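Local coordinates for Abbfa_003403 (Acinetobacter baumannii, PDB 4ZXH), which probably activates an amino acid, forms a peptide or amide bond with it on a carrier domain and releases the product, as a four-domain nonribosomal peptide synthetase, at residues L438-S443 with L456-D461; M723-E728 with T746-K751; K888-I893 with A922-N927. All coordinates share one frame; numbering follows the deposited sequence.

Contact 1: L438-S443 with L456-D461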
loop_
_atom_site.group_PDB
_atom_site.type_symbol
_atom_site.label_atom_id
_atom_site.label_comp_id
_atom_site.label_asym_id
_atom_site.label_seq_id
_atom_site.Cartn_x
_atom_site.Cartn_y
_atom_site.Cartn_z
ATOM N N LEU A 438 16.152 19.976 -11.166
ATOM C CA LEU A 438 16.849 20.663 -10.086
ATOM C C LEU A 438 17.844 21.677 -10.643
ATOM O O LEU A 438 17.879 22.830 -10.208
ATOM C CB LEU A 438 17.572 19.652 -9.187
ATOM C CG LEU A 438 18.326 20.208 -7.973
ATOM C CD1 LEU A 438 17.464 21.202 -7.202
ATOM C CD2 LEU A 438 18.750 19.083 -7.051
ATOM N N GLN A 439 18.656 21.227 -11.598
ATOM C CA GLN A 439 19.580 22.092 -12.326
ATOM C C GLN A 439 18.833 23.356 -12.783
ATOM O O GLN A 439 19.331 24.475 -12.659
ATOM C CB GLN A 439 20.175 21.348 -13.539
ATOM C CG GLN A 439 21.103 20.150 -13.248
ATOM C CD GLN A 439 22.498 20.553 -12.829
ATOM O OE1 GLN A 439 22.765 20.773 -11.655
ATOM N NE2 GLN A 439 23.404 20.642 -13.791
ATOM N N ALA A 440 17.615 23.161 -13.282
ATOM C CA ALA A 440 16.811 24.244 -13.843
ATOM C C ALA A 440 16.301 25.215 -12.787
ATOM O O ALA A 440 16.413 26.432 -12.956
ATOM C CB ALA A 440 15.653 23.674 -14.618
ATOM N N VAL A 441 15.733 24.677 -11.710
ATOM C CA VAL A 441 15.280 25.500 -10.587
ATOM C C VAL A 441 16.412 26.361 -10.053
ATOM O O VAL A 441 16.244 27.557 -9.842
ATOM C CB VAL A 441 14.719 24.648 -9.426
ATOM C CG1 VAL A 441 14.449 25.518 -8.205
ATOM C CG2 VAL A 441 13.454 23.955 -9.846
ATOM N N LEU A 442 17.573 25.745 -9.854
ATOM C CA LEU A 442 18.745 26.466 -9.378
ATOM C C LEU A 442 19.161 27.564 -10.354
ATOM O O LEU A 442 19.469 28.677 -9.932
ATOM C CB LEU A 442 19.900 25.490 -9.125
ATOM C CG LEU A 442 19.649 24.594 -7.904
ATOM C CD1 LEU A 442 20.755 23.593 -7.673
ATOM C CD2 LEU A 442 19.407 25.427 -6.646
ATOM N N SER A 443 19.159 27.265 -11.653
ATOM C CA SER A 443 19.502 28.278 -12.656
ATOM C C SER A 443 18.509 29.424 -12.626
ATOM O O SER A 443 18.908 30.589 -12.543
ATOM C CB SER A 443 19.548 27.685 -14.068
ATOM O OG SER A 443 20.744 26.962 -14.292
ATOM N N LEU A 456 7.052 30.636 -12.422
ATOM C CA LEU A 456 8.292 29.939 -12.706
ATOM C C LEU A 456 8.055 28.699 -13.553
ATOM O O LEU A 456 7.299 27.803 -13.169
ATOM C CB LEU A 456 8.982 29.565 -11.393
ATOM C CG LEU A 456 10.246 28.716 -11.448
ATOM C CD1 LEU A 456 11.397 29.478 -12.040
ATOM C CD2 LEU A 456 10.584 28.248 -10.061
ATOM N N ASP A 457 8.709 28.641 -14.708
ATOM C CA ASP A 457 8.540 27.500 -15.596
ATOM C C ASP A 457 9.838 26.697 -15.631
ATOM O O ASP A 457 10.888 27.201 -16.021
ATOM C CB ASP A 457 8.122 27.959 -16.997
ATOM C CG ASP A 457 7.238 26.946 -17.709
ATOM O OD1 ASP A 457 7.271 25.752 -17.322
ATOM O OD2 ASP A 457 6.509 27.343 -18.653
ATOM N N ILE A 458 9.736 25.447 -15.195
ATOM C CA ILE A 458 10.866 24.546 -14.987
ATOM C C ILE A 458 11.078 23.691 -16.229
ATOM O O ILE A 458 12.117 23.039 -16.407
ATOM C CB ILE A 458 10.604 23.645 -13.744
ATOM C CG1 ILE A 458 10.382 24.514 -12.515
ATOM C CG2 ILE A 458 11.742 22.702 -13.466
ATOM C CD1 ILE A 458 11.467 25.535 -12.332
ATOM N N ALA A 459 10.069 23.708 -17.092
ATOM C CA ALA A 459 10.038 22.860 -18.268
ATOM C C ALA A 459 11.211 23.164 -19.175
ATOM O O ALA A 459 11.689 24.294 -19.211
ATOM C CB ALA A 459 8.722 23.045 -19.006
ATOM N N PRO A 460 11.703 22.142 -19.891
ATOM C CA PRO A 460 12.707 22.392 -20.932
ATOM C C PRO A 460 12.100 23.281 -22.005
ATOM O O PRO A 460 10.895 23.206 -22.203
ATOM C CB PRO A 460 13.016 20.994 -21.483
ATOM C CG PRO A 460 12.472 20.017 -20.447
ATOM C CD PRO A 460 11.325 20.718 -19.798
ATOM N N ASP A 461 12.884 24.115 -22.673
ATOM C CA ASP A 461 12.313 24.906 -23.756
ATOM C C ASP A 461 12.169 23.984 -24.963
ATOM O O ASP A 461 13.157 23.604 -25.593
ATOM C CB ASP A 461 13.175 26.131 -24.089
ATOM C CG ASP A 461 12.445 27.139 -24.975
ATOM O OD1 ASP A 461 11.557 26.737 -25.764
ATOM O OD2 ASP A 461 12.761 28.345 -24.882
#
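Among the three residues that touch here, Ala440, Val441 and Ile458, no side chain carries a ring, amide or carboxylate, and the flat group that takes part is the peptide carbonyl of Ile458. Its O lies 4.0 Å from Ala440 CB, a loose van der Waals approach, while Ile458 CG2 stands 4.2 Å from the same methyl. The main meeting is between branched aliphatics that cross at a slant: Val441 CG2 comes within 3.6 Å of Ile458 CD1. Because that valine branch sits beside its own backbone N, with CG1 taking the position anti to N (chi1 172°), CG2 is turned to the loop. Ile458 answers with the end of its longer branch, whose CD1 also approaches Val441 CA at 4.2 Å. The backbones come close, Ala440 CA and Ile458 CA lying 6.1 Å apart, which the small alanine side chain permits. Helix 255-271 adds to the cluster, Val265 touching both Val441 and Leu456. Farther along the loop, Ala459 and Pro460 meet Pro805 and Pro806, which lie in the adenylation part of the chain. With no hydrogen bond or charge pair between 438-443 and 456-461, the loop after the last helix of the condensation domain is held to that helix by shape and burial of methyl groups.

Contact 2: M723-E728 with T746-K751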
loop_
_atom_site.group_PDB
_atom_site.type_symbol
_atom_site.label_atom_id
_atom_site.label_comp_id
_atom_site.label_asym_id
_atom_site.label_seq_id
_atom_site.Cartn_x
_atom_site.Cartn_y
_atom_site.Cartn_z
ATOM N N MET A 723 -16.440 -10.098 -20.824
ATOM C CA MET A 723 -17.572 -11.019 -21.007
ATOM C C MET A 723 -17.149 -12.278 -21.779
ATOM O O MET A 723 -17.493 -13.411 -21.409
ATOM C CB MET A 723 -18.728 -10.320 -21.729
ATOM C CG MET A 723 -19.963 -11.195 -21.900
ATOM S SD MET A 723 -21.293 -10.429 -22.859
ATOM C CE MET A 723 -20.637 -10.552 -24.519
ATOM N N LEU A 724 -16.373 -12.055 -22.833
ATOM C CA LEU A 724 -15.840 -13.115 -23.677
ATOM C C LEU A 724 -14.901 -14.061 -22.924
ATOM O O LEU A 724 -15.058 -15.277 -22.987
ATOM C CB LEU A 724 -15.116 -12.482 -24.858
ATOM C CG LEU A 724 -15.129 -13.151 -26.224
ATOM C CD1 LEU A 724 -16.537 -13.544 -26.637
ATOM C CD2 LEU A 724 -14.562 -12.161 -27.207
ATOM N N LEU A 725 -13.933 -13.510 -22.201
ATOM C CA LEU A 725 -12.973 -14.347 -21.481
ATOM C C LEU A 725 -13.640 -15.115 -20.353
ATOM O O LEU A 725 -13.225 -16.223 -20.021
ATOM C CB LEU A 725 -11.821 -13.506 -20.925
ATOM C CG LEU A 725 -11.053 -12.724 -21.994
ATOM C CD1 LEU A 725 -9.985 -11.852 -21.379
ATOM C CD2 LEU A 725 -10.464 -13.650 -23.058
ATOM N N ASP A 726 -14.681 -14.532 -19.771
ATOM C CA ASP A 726 -15.383 -15.177 -18.670
ATOM C C ASP A 726 -16.386 -16.204 -19.191
ATOM O O ASP A 726 -17.111 -16.819 -18.406
ATOM C CB ASP A 726 -16.089 -14.137 -17.793
ATOM N N SER A 727 -16.417 -16.393 -20.509
ATOM C CA SER A 727 -17.323 -17.366 -21.126
ATOM C C SER A 727 -16.572 -18.507 -21.807
ATOM O O SER A 727 -17.069 -19.083 -22.780
ATOM C CB SER A 727 -18.247 -16.686 -22.148
ATOM O OG SER A 727 -19.166 -15.800 -21.527
ATOM N N GLU A 728 -15.388 -18.827 -21.282
ATOM C CA GLU A 728 -14.542 -19.911 -21.792
ATOM C C GLU A 728 -14.325 -19.808 -23.313
ATOM O O GLU A 728 -14.594 -20.751 -24.059
ATOM C CB GLU A 728 -15.143 -21.272 -21.419
ATOM N N THR A 746 -3.750 -4.074 -16.605
ATOM C CA THR A 746 -2.749 -5.081 -16.931
ATOM C C THR A 746 -3.324 -6.502 -16.936
ATOM O O THR A 746 -2.955 -7.316 -17.787
ATOM C CB THR A 746 -1.567 -5.000 -15.956
ATOM O OG1 THR A 746 -2.078 -4.950 -14.628
ATOM C CG2 THR A 746 -0.772 -3.722 -16.193
ATOM N N ILE A 747 -4.236 -6.793 -16.010
ATOM C CA ILE A 747 -4.827 -8.129 -15.934
ATOM C C ILE A 747 -5.576 -8.498 -17.218
ATOM O O ILE A 747 -5.400 -9.594 -17.746
ATOM C CB ILE A 747 -5.810 -8.276 -14.750
ATOM C CG1 ILE A 747 -5.199 -7.748 -13.446
ATOM C CG2 ILE A 747 -6.260 -9.740 -14.613
ATOM C CD1 ILE A 747 -4.057 -8.573 -12.901
ATOM N N LEU A 748 -6.416 -7.593 -17.717
ATOM C CA LEU A 748 -7.150 -7.871 -18.952
ATOM C C LEU A 748 -6.184 -7.994 -20.116
ATOM O O LEU A 748 -6.392 -8.774 -21.044
ATOM C CB LEU A 748 -8.183 -6.786 -19.243
ATOM C CG LEU A 748 -8.927 -6.925 -20.576
ATOM C CD1 LEU A 748 -9.633 -8.267 -20.683
ATOM C CD2 LEU A 748 -9.910 -5.787 -20.782
ATOM N N ALA A 749 -5.111 -7.222 -20.046
ATOM C CA ALA A 749 -4.118 -7.211 -21.100
ATOM C C ALA A 749 -3.452 -8.570 -21.226
ATOM O O ALA A 749 -3.336 -9.093 -22.332
ATOM C CB ALA A 749 -3.080 -6.128 -20.842
ATOM N N GLU A 750 -3.009 -9.154 -20.112
ATOM C CA GLU A 750 -2.317 -10.434 -20.223
ATOM C C GLU A 750 -3.255 -11.511 -20.726
ATOM O O GLU A 750 -2.861 -12.324 -21.556
ATOM C CB GLU A 750 -1.689 -10.878 -18.906
ATOM C CG GLU A 750 -0.170 -10.696 -18.905
ATOM C CD GLU A 750 0.579 -11.732 -19.751
ATOM O OE1 GLU A 750 0.281 -12.938 -19.628
ATOM O OE2 GLU A 750 1.454 -11.330 -20.558
ATOM N N LYS A 751 -4.489 -11.510 -20.230
ATOM C CA LYS A 751 -5.488 -12.473 -20.683
ATOM C C LYS A 751 -5.707 -12.348 -22.188
ATOM O O LYS A 751 -5.765 -13.346 -22.895
ATOM C CB LYS A 751 -6.815 -12.274 -19.949
ATOM C CG LYS A 751 -6.858 -12.732 -18.489
ATOM C CD LYS A 751 -8.195 -12.298 -17.881
ATOM C CE LYS A 751 -8.375 -12.766 -16.450
ATOM N NZ LYS A 751 -8.633 -14.217 -16.423
#
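Leu725, the last residue of helix 718-725, faces Lys751 of helix 746-753 with 7.8 Å between their CA atoms, just where a type I turn from Leu725 to Glu728 carries the chain onward. A single methyl does nearly all the work: Leu725 CD1 lies 3.5 Å from Lys751 CB and 3.7 Å from Leu748 CD1, so it touches two residues about one turn apart on the second helix. With CG anti to the carbonyl carbon (chi1 -58°), Leu725 directs CD1 to the second helix. Leu748 has the other setting, CG opposite its backbone N (chi1 175°), and only the end of its side chain bends round to the partner. Lys751 contributes the aliphatic part of its chain, with CD 4.0 Å from Leu725 CD1. On the first segment, Ser727 OG donates to Met723 O over 2.9 Å, tying the turn back to the helix it leaves. The two helices belong to successive beta-alpha units of the adenylation domain, following strands 713-716 and 735-740. Chemically the seam is graded: buried Leu748 gives it a greasy inner side, and exposed Lys751 supplies CB and CD at the open margin, an amphipathic use of lysine that leaves its ammonium group outside the apolar contact.

Contact 3: K888-I893 with A922-N927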
loop_
_atom_site.group_PDB
_atom_site.type_symbol
_atom_site.label_atom_id
_atom_site.label_comp_id
_atom_site.label_asym_id
_atom_site.label_seq_id
_atom_site.Cartn_x
_atom_site.Cartn_y
_atom_site.Cartn_z
ATOM N N LYS A 888 -8.270 -7.983 -8.260
ATOM C CA LYS A 888 -8.564 -8.927 -9.337
ATOM C C LYS A 888 -7.694 -10.185 -9.288
ATOM O O LYS A 888 -8.002 -11.191 -9.919
ATOM C CB LYS A 888 -8.394 -8.256 -10.697
ATOM C CG LYS A 888 -9.416 -7.174 -11.011
ATOM C CD LYS A 888 -9.146 -6.600 -12.412
ATOM C CE LYS A 888 -10.283 -5.739 -12.941
ATOM N NZ LYS A 888 -10.122 -4.275 -12.718
ATOM N N GLN A 889 -6.608 -10.133 -8.532
ATOM C CA GLN A 889 -5.667 -11.252 -8.501
ATOM C C GLN A 889 -6.047 -12.289 -7.444
ATOM O O GLN A 889 -5.465 -13.382 -7.395
ATOM C CB GLN A 889 -4.237 -10.745 -8.268
ATOM C CG GLN A 889 -3.538 -10.294 -9.539
ATOM C CD GLN A 889 -2.189 -9.628 -9.288
ATOM O OE1 GLN A 889 -1.864 -9.229 -8.162
ATOM N NE2 GLN A 889 -1.393 -9.516 -10.345
ATOM N N ILE A 890 -7.014 -11.941 -6.595
ATOM C CA ILE A 890 -7.673 -12.937 -5.757
ATOM C C ILE A 890 -8.431 -13.973 -6.609
ATOM O O ILE A 890 -9.125 -13.633 -7.601
ATOM C CB ILE A 890 -8.685 -12.309 -4.786
ATOM C CG1 ILE A 890 -8.173 -10.990 -4.198
ATOM C CG2 ILE A 890 -9.052 -13.304 -3.698
ATOM C CD1 ILE A 890 -6.980 -11.137 -3.445
ATOM N N ASP A 891 -8.276 -15.238 -6.233
ATOM C CA ASP A 891 -9.103 -16.296 -6.791
ATOM C C ASP A 891 -10.515 -16.068 -6.262
ATOM O O ASP A 891 -10.716 -15.919 -5.051
ATOM C CB ASP A 891 -8.579 -17.688 -6.411
ATOM N N GLY A 892 -11.485 -16.009 -7.170
ATOM C CA GLY A 892 -12.860 -15.743 -6.790
ATOM C C GLY A 892 -13.331 -14.445 -7.406
ATOM O O GLY A 892 -14.378 -14.389 -8.048
ATOM N N ILE A 893 -12.537 -13.398 -7.217
ATOM C CA ILE A 893 -12.827 -12.087 -7.768
ATOM C C ILE A 893 -12.723 -12.069 -9.293
ATOM O O ILE A 893 -11.754 -12.572 -9.866
ATOM C CB ILE A 893 -11.877 -11.036 -7.194
ATOM C CG1 ILE A 893 -11.838 -11.138 -5.674
ATOM C CG2 ILE A 893 -12.323 -9.650 -7.617
ATOM C CD1 ILE A 893 -12.916 -10.356 -4.987
ATOM N N ALA A 922 -14.196 -10.263 4.769
ATOM C CA ALA A 922 -13.093 -10.105 5.724
ATOM C C ALA A 922 -11.822 -10.690 5.124
ATOM O O ALA A 922 -10.716 -10.184 5.347
ATOM C CB ALA A 922 -13.416 -10.770 7.057
ATOM N N GLY A 923 -12.002 -11.757 4.350
ATOM C CA GLY A 923 -10.917 -12.380 3.623
ATOM C C GLY A 923 -10.244 -11.417 2.668
ATOM O O GLY A 923 -9.028 -11.494 2.479
ATOM N N LEU A 924 -11.024 -10.508 2.077
ATOM C CA LEU A 924 -10.472 -9.497 1.167
ATOM C C LEU A 924 -9.582 -8.506 1.912
ATOM O O LEU A 924 -8.423 -8.293 1.544
ATOM C CB LEU A 924 -11.586 -8.740 0.445
ATOM C CG LEU A 924 -12.398 -9.566 -0.550
ATOM C CD1 LEU A 924 -13.405 -8.695 -1.251
ATOM C CD2 LEU A 924 -11.489 -10.243 -1.551
ATOM N N LYS A 925 -10.146 -7.899 2.951
ATOM C CA LYS A 925 -9.421 -6.980 3.813
ATOM C C LYS A 925 -8.053 -7.550 4.205
ATOM O O LYS A 925 -7.031 -6.883 4.020
ATOM C CB LYS A 925 -10.257 -6.680 5.057
ATOM C CG LYS A 925 -9.716 -5.600 5.988
ATOM C CD LYS A 925 -10.110 -4.218 5.531
ATOM C CE LYS A 925 -9.699 -3.178 6.559
ATOM N NZ LYS A 925 -10.535 -3.247 7.788
ATOM N N LYS A 926 -8.035 -8.783 4.726
ATOM C CA LYS A 926 -6.791 -9.440 5.142
ATOM C C LYS A 926 -5.793 -9.502 4.000
ATOM O O LYS A 926 -4.607 -9.191 4.175
ATOM C CB LYS A 926 -7.046 -10.856 5.642
ATOM C CG LYS A 926 -7.986 -10.971 6.828
ATOM C CD LYS A 926 -7.413 -10.380 8.093
ATOM C CE LYS A 926 -8.210 -10.858 9.286
ATOM N NZ LYS A 926 -8.136 -12.344 9.396
ATOM N N ASN A 927 -6.278 -9.904 2.830
ATOM C CA ASN A 927 -5.413 -10.067 1.666
ATOM C C ASN A 927 -4.787 -8.752 1.203
ATOM O O ASN A 927 -3.568 -8.667 1.015
ATOM C CB ASN A 927 -6.195 -10.700 0.517
ATOM C CG ASN A 927 -5.302 -11.144 -0.630
ATOM O OD1 ASN A 927 -4.882 -10.336 -1.462
ATOM N ND2 ASN A 927 -5.025 -12.441 -0.692
#
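Ile890 is the first residue of 888-893 to meet helix 921-931, and it does so with both parts of its longer branch. CG1 lies 4.3 Å from Leu924 CD2, while CD1 ends against the carboxamide of Asn927, the two side chains arriving from opposite directions. The modelled approach of Ile890 CD1 to Asn927 OD1 is very short for a carbon and an oxygen, and at this resolution its exact value is doubtful. The asparagine, with CG anti to its backbone N (chi1 -169°), is modelled with its carboxamide beside the methyl. Gly892 then takes a positive phi of 117°, a turn in the chain that comes between the two isoleucines. Ile893 returns to the helix, its CD1 meeting Leu924 CD2 tip to tip at 3.7 Å, with Leu924 CD1 slightly farther off. Leu924 is thus shared by both isoleucines. This loop links helix 880-888 to strand 893-903 in the C-terminal adenylation subdomain. Val914 of strand 907-916 packs on both Ile893 and Leu924, Phe941 of strand 940-943 touches Leu924 as well, and farther round helix 921-931 Lys926 forms a salt bridge to Glu1042 of helix 1037-1046.

Overall arrangement
From the N terminus, the chain passes first through contact 1, which closes a short loop of 12 residues at the end of the condensation domain and ties helix 428-447 to the loop that follows it. Contact 2 follows in the adenylation domain, spanning 17 residues that include strand 735-740, and contact 3 closes the longest loop, 28 residues holding most of strand 893-903 and all of strand 907-916. The three loops run in series, with no nesting or crossing. Contact 1 stands alone, its centre about 44 Å from that of contact 2. Contacts 2 and 3, whose centres are about 18 Å apart, do touch: Ile747 packs against Lys888 and Gln889, joining the large adenylation region to its C-terminal subdomain.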